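Local coordinates for LasR-specific antiactivator QslA domain-containing protein (Pseudomonas aeruginosa, PDB 4NG2) that probably acts as an antiactivator that binds the quorum-sensing regulator LasR and keeps it from switching on its target genes, at residues G58-Q61 with A62-L66; L74-A77 with F78-R82; L99-L102 with Q103-L106. All coordinates share one frame; numbering follows the deposited sequence.

Contact 1 (G58-Q61 with A62-L66); sequences GVRQ and AENWL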
loop_
_atom_site.group_PDB
_atom_site.type_symbol
_atom_site.label_atom_id
_atom_site.label_comp_id
_atom_site.label_asym_id
_atom_site.label_seq_id
_atom_site.Cartn_x
_atom_site.Cartn_y
_atom_site.Cartn_z
ATOM N N GLY E 58 -11.453 12.684 8.383
ATOM C CA GLY E 58 -10.048 12.805 8.044
ATOM C C GLY E 58 -9.740 13.990 7.138
ATOM O O GLY E 58 -8.659 14.567 7.231
ATOM N N VAL E 59 -10.656 14.342 6.236
ATOM C CA VAL E 59 -10.431 15.513 5.388
ATOM C C VAL E 59 -10.494 16.790 6.231
ATOM O O VAL E 59 -9.530 17.558 6.277
ATOM C CB VAL E 59 -11.425 15.602 4.212
ATOM C CG1 VAL E 59 -11.193 16.890 3.434
ATOM C CG2 VAL E 59 -11.267 14.407 3.294
ATOM N N ARG E 60 -11.611 16.998 6.926
ATOM C CA ARG E 60 -11.743 18.166 7.792
ATOM C C ARG E 60 -10.624 18.261 8.822
ATOM O O ARG E 60 -10.048 19.329 9.033
ATOM C CB ARG E 60 -13.106 18.203 8.503
ATOM C CG ARG E 60 -13.282 19.451 9.377
ATOM C CD ARG E 60 -14.664 19.537 10.005
ATOM N NE ARG E 60 -15.701 19.924 9.044
ATOM C CZ ARG E 60 -17.012 19.810 9.261
ATOM N NH1 ARG E 60 -17.463 19.314 10.409
ATOM N NH2 ARG E 60 -17.875 20.190 8.331
ATOM N N GLN E 61 -10.321 17.148 9.475
ATOM C CA GLN E 61 -9.279 17.159 10.483
ATOM C C GLN E 61 -7.999 17.756 9.942
ATOM O O GLN E 61 -7.323 18.494 10.635
ATOM C CB GLN E 61 -8.976 15.753 10.990
ATOM C CG GLN E 61 -8.017 15.791 12.135
ATOM C CD GLN E 61 -8.511 16.743 13.194
ATOM O OE1 GLN E 61 -9.311 16.371 14.068
ATOM N NE2 GLN E 61 -8.070 17.999 13.104
ATOM N N ALA E 62 -7.660 17.399 8.711
ATOM C CA ALA E 62 -6.420 17.851 8.071
ATOM C C ALA E 62 -6.488 19.315 7.617
ATOM O O ALA E 62 -5.509 20.059 7.730
ATOM C CB ALA E 62 -6.085 16.947 6.882
ATOM N N GLU E 63 -7.638 19.721 7.088
ATOM C CA GLU E 63 -7.854 21.142 6.800
ATOM C C GLU E 63 -7.779 22.020 8.059
ATOM O O GLU E 63 -7.032 23.000 8.075
ATOM C CB GLU E 63 -9.147 21.371 6.019
ATOM C CG GLU E 63 -9.037 20.849 4.608
ATOM C CD GLU E 63 -10.249 21.140 3.777
ATOM O OE1 GLU E 63 -10.089 21.345 2.560
ATOM O OE2 GLU E 63 -11.363 21.150 4.334
ATOM N N ASN E 64 -8.522 21.658 9.110
ATOM C CA ASN E 64 -8.439 22.382 10.376
ATOM C C ASN E 64 -6.997 22.691 10.754
ATOM O O ASN E 64 -6.700 23.790 11.204
ATOM C CB ASN E 64 -9.104 21.618 11.522
ATOM C CG ASN E 64 -10.619 21.637 11.442
ATOM O OD1 ASN E 64 -11.199 22.229 10.531
ATOM N ND2 ASN E 64 -11.267 20.967 12.384
ATOM N N TRP E 65 -6.089 21.739 10.579
ATOM C CA TRP E 65 -4.704 22.005 10.984
ATOM C C TRP E 65 -4.046 22.933 9.980
ATOM O O TRP E 65 -3.205 23.765 10.337
ATOM C CB TRP E 65 -3.889 20.715 11.129
ATOM C CG TRP E 65 -2.457 20.926 11.583
ATOM C CD1 TRP E 65 -1.985 20.933 12.873
ATOM C CD2 TRP E 65 -1.319 21.146 10.745
ATOM N NE1 TRP E 65 -0.627 21.144 12.880
ATOM C CE2 TRP E 65 -0.199 21.280 11.584
ATOM C CE3 TRP E 65 -1.141 21.240 9.362
ATOM C CZ2 TRP E 65 1.084 21.510 11.080
ATOM C CZ3 TRP E 65 0.127 21.470 8.867
ATOM C CH2 TRP E 65 1.222 21.607 9.720
ATOM N N LEU E 66 -4.410 22.801 8.712
ATOM C CA LEU E 66 -3.816 23.682 7.714
ATOM C C LEU E 66 -4.311 25.128 7.906
ATOM O O LEU E 66 -3.508 26.060 8.032
ATOM C CB LEU E 66 -4.054 23.149 6.303
ATOM C CG LEU E 66 -3.246 21.875 6.037
ATOM C CD1 LEU E 66 -3.588 21.284 4.702
ATOM C CD2 LEU E 66 -1.751 22.150 6.137
#

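Contact 2 (L74-A77 with F78-R82); sequences LWTA and FAFGR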
loop_
_atom_site.group_PDB
_atom_site.type_symbol
_atom_site.label_atom_id
_atom_site.label_comp_id
_atom_site.label_asym_id
_atom_site.label_seq_id
_atom_site.Cartn_x
_atom_site.Cartn_y
_atom_site.Cartn_z
ATOM N N LEU E 74 1.150 18.668 14.192
ATOM C CA LEU E 74 0.484 17.805 13.198
ATOM C C LEU E 74 0.131 16.378 13.665
ATOM O O LEU E 74 -0.966 15.867 13.376
ATOM C CB LEU E 74 1.312 17.724 11.908
ATOM C CG LEU E 74 0.647 17.016 10.722
ATOM C CD1 LEU E 74 -0.567 17.793 10.199
ATOM C CD2 LEU E 74 1.634 16.764 9.592
ATOM N N TRP E 75 1.055 15.725 14.363
ATOM C CA TRP E 75 0.796 14.360 14.833
ATOM C C TRP E 75 -0.370 14.302 15.806
ATOM O O TRP E 75 -1.121 13.327 15.829
ATOM C CB TRP E 75 2.031 13.766 15.491
ATOM C CG TRP E 75 1.763 12.498 16.264
ATOM C CD1 TRP E 75 1.783 12.348 17.617
ATOM C CD2 TRP E 75 1.462 11.203 15.723
ATOM N NE1 TRP E 75 1.512 11.047 17.953
ATOM C CE2 TRP E 75 1.310 10.323 16.812
ATOM C CE3 TRP E 75 1.304 10.706 14.423
ATOM C CZ2 TRP E 75 1.007 8.975 16.647
ATOM C CZ3 TRP E 75 1.001 9.364 14.257
ATOM C CH2 TRP E 75 0.857 8.514 15.367
ATOM N N THR E 76 -0.514 15.345 16.609
ATOM C CA THR E 76 -1.588 15.412 17.583
ATOM C C THR E 76 -2.950 15.464 16.929
ATOM O O THR E 76 -3.886 14.851 17.417
ATOM C CB THR E 76 -1.472 16.655 18.448
ATOM O OG1 THR E 76 -0.328 16.528 19.298
ATOM C CG2 THR E 76 -2.725 16.813 19.296
ATOM N N ALA E 77 -3.082 16.200 15.835
ATOM C CA ALA E 77 -4.390 16.299 15.198
ATOM C C ALA E 77 -4.747 14.976 14.583
ATOM O O ALA E 77 -5.907 14.561 14.561
ATOM C CB ALA E 77 -4.406 17.386 14.134
ATOM N N PHE E 78 -3.731 14.318 14.063
ATOM C CA PHE E 78 -3.918 13.028 13.435
ATOM C C PHE E 78 -4.239 11.977 14.511
ATOM O O PHE E 78 -5.221 11.247 14.392
ATOM C CB PHE E 78 -2.654 12.705 12.633
ATOM C CG PHE E 78 -2.645 11.363 12.035
ATOM C CD1 PHE E 78 -3.260 11.130 10.825
ATOM C CD2 PHE E 78 -2.005 10.323 12.672
ATOM C CE1 PHE E 78 -3.242 9.858 10.255
ATOM C CE2 PHE E 78 -1.977 9.063 12.116
ATOM C CZ PHE E 78 -2.594 8.824 10.910
ATOM N N ALA E 79 -3.448 11.938 15.581
ATOM C CA ALA E 79 -3.657 10.969 16.649
ATOM C C ALA E 79 -4.984 11.153 17.329
ATOM O O ALA E 79 -5.694 10.166 17.582
ATOM C CB ALA E 79 -2.550 11.026 17.678
ATOM N N PHE E 80 -5.352 12.395 17.625
ATOM C CA PHE E 80 -6.642 12.589 18.285
ATOM C C PHE E 80 -7.818 12.333 17.371
ATOM O O PHE E 80 -8.823 11.779 17.802
ATOM C CB PHE E 80 -6.737 13.943 18.994
ATOM C CG PHE E 80 -6.131 13.920 20.359
ATOM C CD1 PHE E 80 -4.761 14.127 20.528
ATOM C CD2 PHE E 80 -6.903 13.611 21.466
ATOM C CE1 PHE E 80 -4.173 14.084 21.783
ATOM C CE2 PHE E 80 -6.314 13.557 22.739
ATOM C CZ PHE E 80 -4.942 13.797 22.888
ATOM N N GLY E 81 -7.681 12.701 16.100
ATOM C CA GLY E 81 -8.734 12.445 15.130
ATOM C C GLY E 81 -9.006 10.974 14.861
ATOM O O GLY E 81 -10.164 10.553 14.846
ATOM N N ARG E 82 -7.949 10.196 14.632
ATOM C CA ARG E 82 -8.104 8.755 14.393
ATOM C C ARG E 82 -8.707 8.047 15.613
ATOM O O ARG E 82 -9.579 7.187 15.484
ATOM C CB ARG E 82 -6.747 8.130 14.070
ATOM C CG ARG E 82 -6.845 6.701 13.616
ATOM C CD ARG E 82 -5.470 6.127 13.371
ATOM N NE ARG E 82 -4.569 6.320 14.505
ATOM C CZ ARG E 82 -3.296 5.956 14.484
ATOM N NH1 ARG E 82 -2.812 5.389 13.392
ATOM N NH2 ARG E 82 -2.503 6.156 15.530
#

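Contact 3 (L99-L102 with Q103-L106); sequences LTRL and QQRL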
loop_
_atom_site.group_PDB
_atom_site.type_symbol
_atom_site.label_atom_id
_atom_site.label_comp_id
_atom_site.label_asym_id
_atom_site.label_seq_id
_atom_site.Cartn_x
_atom_site.Cartn_y
_atom_site.Cartn_z
ATOM N N LEU E 99 -4.257 12.084 4.971
ATOM C CA LEU E 99 -2.963 12.111 4.299
ATOM C C LEU E 99 -3.106 12.583 2.854
ATOM O O LEU E 99 -2.275 13.328 2.365
ATOM C CB LEU E 99 -2.262 10.755 4.415
ATOM C CG LEU E 99 -1.585 10.597 5.787
ATOM C CD1 LEU E 99 -1.420 9.144 6.221
ATOM C CD2 LEU E 99 -0.243 11.299 5.794
ATOM N N THR E 100 -4.183 12.185 2.191
ATOM C CA THR E 100 -4.462 12.675 0.849
ATOM C C THR E 100 -4.614 14.192 0.840
ATOM O O THR E 100 -4.138 14.874 -0.080
ATOM C CB THR E 100 -5.718 12.046 0.278
ATOM O OG1 THR E 100 -5.482 10.652 0.070
ATOM C CG2 THR E 100 -6.073 12.683 -1.044
ATOM N N ARG E 101 -5.267 14.712 1.875
ATOM C CA ARG E 101 -5.392 16.151 2.056
ATOM C C ARG E 101 -4.036 16.817 2.294
ATOM O O ARG E 101 -3.809 17.929 1.821
ATOM C CB ARG E 101 -6.383 16.495 3.173
ATOM C CG ARG E 101 -6.750 17.969 3.193
ATOM C CD ARG E 101 -7.006 18.479 1.773
ATOM N NE ARG E 101 -7.206 19.927 1.706
ATOM C CZ ARG E 101 -6.258 20.815 1.404
ATOM N NH1 ARG E 101 -5.020 20.421 1.137
ATOM N NH2 ARG E 101 -6.546 22.110 1.372
ATOM N N LEU E 102 -3.131 16.150 3.009
ATOM C CA LEU E 102 -1.774 16.695 3.175
ATOM C C LEU E 102 -0.915 16.498 1.913
ATOM O O LEU E 102 0.249 16.934 1.859
ATOM C CB LEU E 102 -1.043 16.067 4.362
ATOM C CG LEU E 102 -1.595 16.087 5.783
ATOM C CD1 LEU E 102 -0.477 15.703 6.728
ATOM C CD2 LEU E 102 -2.137 17.448 6.149
ATOM N N GLN E 103 -1.470 15.808 0.920
ATOM C CA GLN E 103 -0.776 15.598 -0.342
ATOM C C GLN E 103 -1.230 16.694 -1.296
ATOM O O GLN E 103 -0.414 17.454 -1.828
ATOM C CB GLN E 103 -1.123 14.229 -0.910
ATOM C CG GLN E 103 -0.947 14.092 -2.416
ATOM C CD GLN E 103 -0.955 12.644 -2.849
ATOM O OE1 GLN E 103 0.029 11.921 -2.648
ATOM N NE2 GLN E 103 -2.070 12.198 -3.427
ATOM N N GLN E 104 -2.547 16.771 -1.485
ATOM C CA GLN E 104 -3.161 17.858 -2.223
ATOM C C GLN E 104 -2.464 19.192 -1.959
ATOM O O GLN E 104 -2.289 19.974 -2.885
ATOM C CB GLN E 104 -4.648 17.968 -1.884
ATOM C CG GLN E 104 -5.566 17.088 -2.726
ATOM C CD GLN E 104 -6.957 16.973 -2.114
ATOM O OE1 GLN E 104 -7.163 17.303 -0.939
ATOM N NE2 GLN E 104 -7.920 16.502 -2.902
ATOM N N ARG E 105 -2.060 19.470 -0.718
ATOM C CA ARG E 105 -1.385 20.743 -0.464
ATOM C C ARG E 105 0.138 20.684 -0.402
ATOM O O ARG E 105 0.791 21.703 -0.200
ATOM C CB ARG E 105 -1.934 21.477 0.762
ATOM C CG ARG E 105 -1.834 23.004 0.578
ATOM C CD ARG E 105 -1.726 23.785 1.871
ATOM N NE ARG E 105 -2.939 24.524 2.245
ATOM C CZ ARG E 105 -4.099 24.508 1.583
ATOM N NH1 ARG E 105 -4.264 23.802 0.455
ATOM N NH2 ARG E 105 -5.115 25.219 2.056
ATOM N N LEU E 106 0.723 19.510 -0.583
ATOM C CA LEU E 106 2.179 19.455 -0.694
ATOM C C LEU E 106 2.615 19.638 -2.154
ATOM O O LEU E 106 3.720 20.112 -2.407
ATOM C CB LEU E 106 2.751 18.165 -0.095
ATOM C CG LEU E 106 3.003 18.127 1.415
ATOM C CD1 LEU E 106 3.086 16.690 1.902
ATOM C CD2 LEU E 106 4.255 18.882 1.770
#

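Contact 1 (G58-Q61 with A62-L66)
Ala62 sits one turn after Gly58, and its CB lies 3.5 Å from Gly58 O and 3.6 Å from Val59 O. This is the tight, buried side. Phe98 and Arg101 of helix 88-107 pack against this methyl. The backbone is gripped unevenly. Glu63 N bonds to Val59 O at 3.0 Å and Asn64 N to Arg60 O at 2.8 Å, both nearly straight. The bonds from Ala62 N to Gly58 O and from Trp65 N to Gln61 O are weak. These are the i to i+4 bonds of an alpha-helix, here the C-terminal half of helix 52-66. Trp65, near the helix end, turns its indole away from the preceding turn and packs on Gln103 of the second subunit. The loose side carries Arg60 and Asn64, both exposed. Asn64 CG stands beside its own backbone N (chi1 -73°), which brings the amide back over the previous turn. There OD1 comes within 3.7 Å of Arg60 CG, a contact with the aliphatic part of the chain. Glu63 OE2 and Arg60 NE stay 6.5 Å apart, too far for an ion pair. The Glu63 carboxylate turns instead to Arg101, in a long, weak ion pair.

Contact 2 (L74-A77 with F78-R82)
Trp75 reaches along the helix to three side chains of the next two turns: Phe78, Ala79 and Arg82. The aromatic contact is with Phe78. Trp75 CZ3 meets Phe78 CD2 at 3.5 Å, and the planes are inclined by 37°, so the pair is neither a stack nor an edge-to-face contact. Both residues hold CG opposite the backbone N (chi1 167° for Trp75 and 175° for Phe78), which sends the two rings out beside each other.

Ala79 makes a CH-pi contact. Its CB lies over one face of the indole, 4.2 Å from the centroid of the five-membered ring.

A second apolar contact joins Thr76 and Phe80, whose side chains run side by side in the same direction. Thr76 CG2 touches Phe80 CD1 at 3.6 Å, while Thr76 O lies in the plane of the phenyl ring, at its edge.

Arg82 brings the charged group. Its NH2 comes no nearer to Trp75 than 4.1 Å, at CH2, and the guanidinium is nearly perpendicular to the indole. Phe78 CE2 lies over one guanidinium face. Arg82 NH1 forms salt bridges with Glu95 of its own chain and with Glu95 of the second subunit.

Backbone bonds run from Phe78, Ala79, Phe80 and Gly81 to the carbonyl four residues earlier. The shortest, Ala79 N to Trp75 O, is 2.7 Å.

Phe78 also meets Phe98 edge-to-face and packs on Leu99 of the second subunit. The pattern is that of a short alpha-helix at a subunit interface, packed through Leu74, Ala77 and Phe78 on helices 52-66 and 88-107, with Leu74 and Phe78 also facing the second subunit.

Contact 3 (L99-L102 with Q103-L106)
Arg101 and Arg105 lie one turn apart on helix 88-107, and the Arg101 chain runs forward to meet Arg105. Arg101 CB packs on Ala62 of helix 52-66. From CG the chain bends (chi2 43°) and heads along the helix. Arg101 CD then comes within 3.0 Å of Gln104 OE1, with the two side chains crossing at about a right angle. Arg101 NE is 3.7 Å from Gln104 OE1 and makes a weak, long ion pair with Glu63. At the tip, Arg101 NH1 approaches Arg105 CB at 3.3 Å. Arg101 NH2 lies 3.0 Å from Arg105 NH1, a close approach of like charges. Arg105 NH1 also has a salt bridge to Asp38, which would probably offset some of the repulsion.

Both segments lie near the C-terminal end of helix 88-107, the last helix of the chain, and the backbone is kinked here. Thr100 O takes two bonds, a straight one from Gln104 N at 2.8 Å and one from Gln103 N at 3.0 Å. The second donor stands above the carbonyl plane. Arg105 N to Arg101 O is weak.

Gln103 CB rests 3.2 Å from Thr100 O. Its amide then crosses to the second subunit, and Gln103 OE1 accepts from Leu74 N of that subunit. Gln104 NE2 bonds instead to Pro35 O of its own chain, tying the helix to the loop after strand 31-34.

The three contacts follow one another along the chain, each within one helix: contact 1 in 52-66, contact 2 in 74-83 and contact 3 in 88-107. The centre of contact 1 is about 10 Å from each of the others, while the centres of contacts 2 and 3 are about 15 Å apart. Contact 1 touches both. Trp65 and Gln61 pack on contact 2, and Ala62, Glu63 and Leu66 meet Arg101 of contact 3. Contacts 2 and 3 join through Leu74 and Leu102. All three also reach the second subunit, so the three helices that pack together within the chain also build the interface with another copy of the protein.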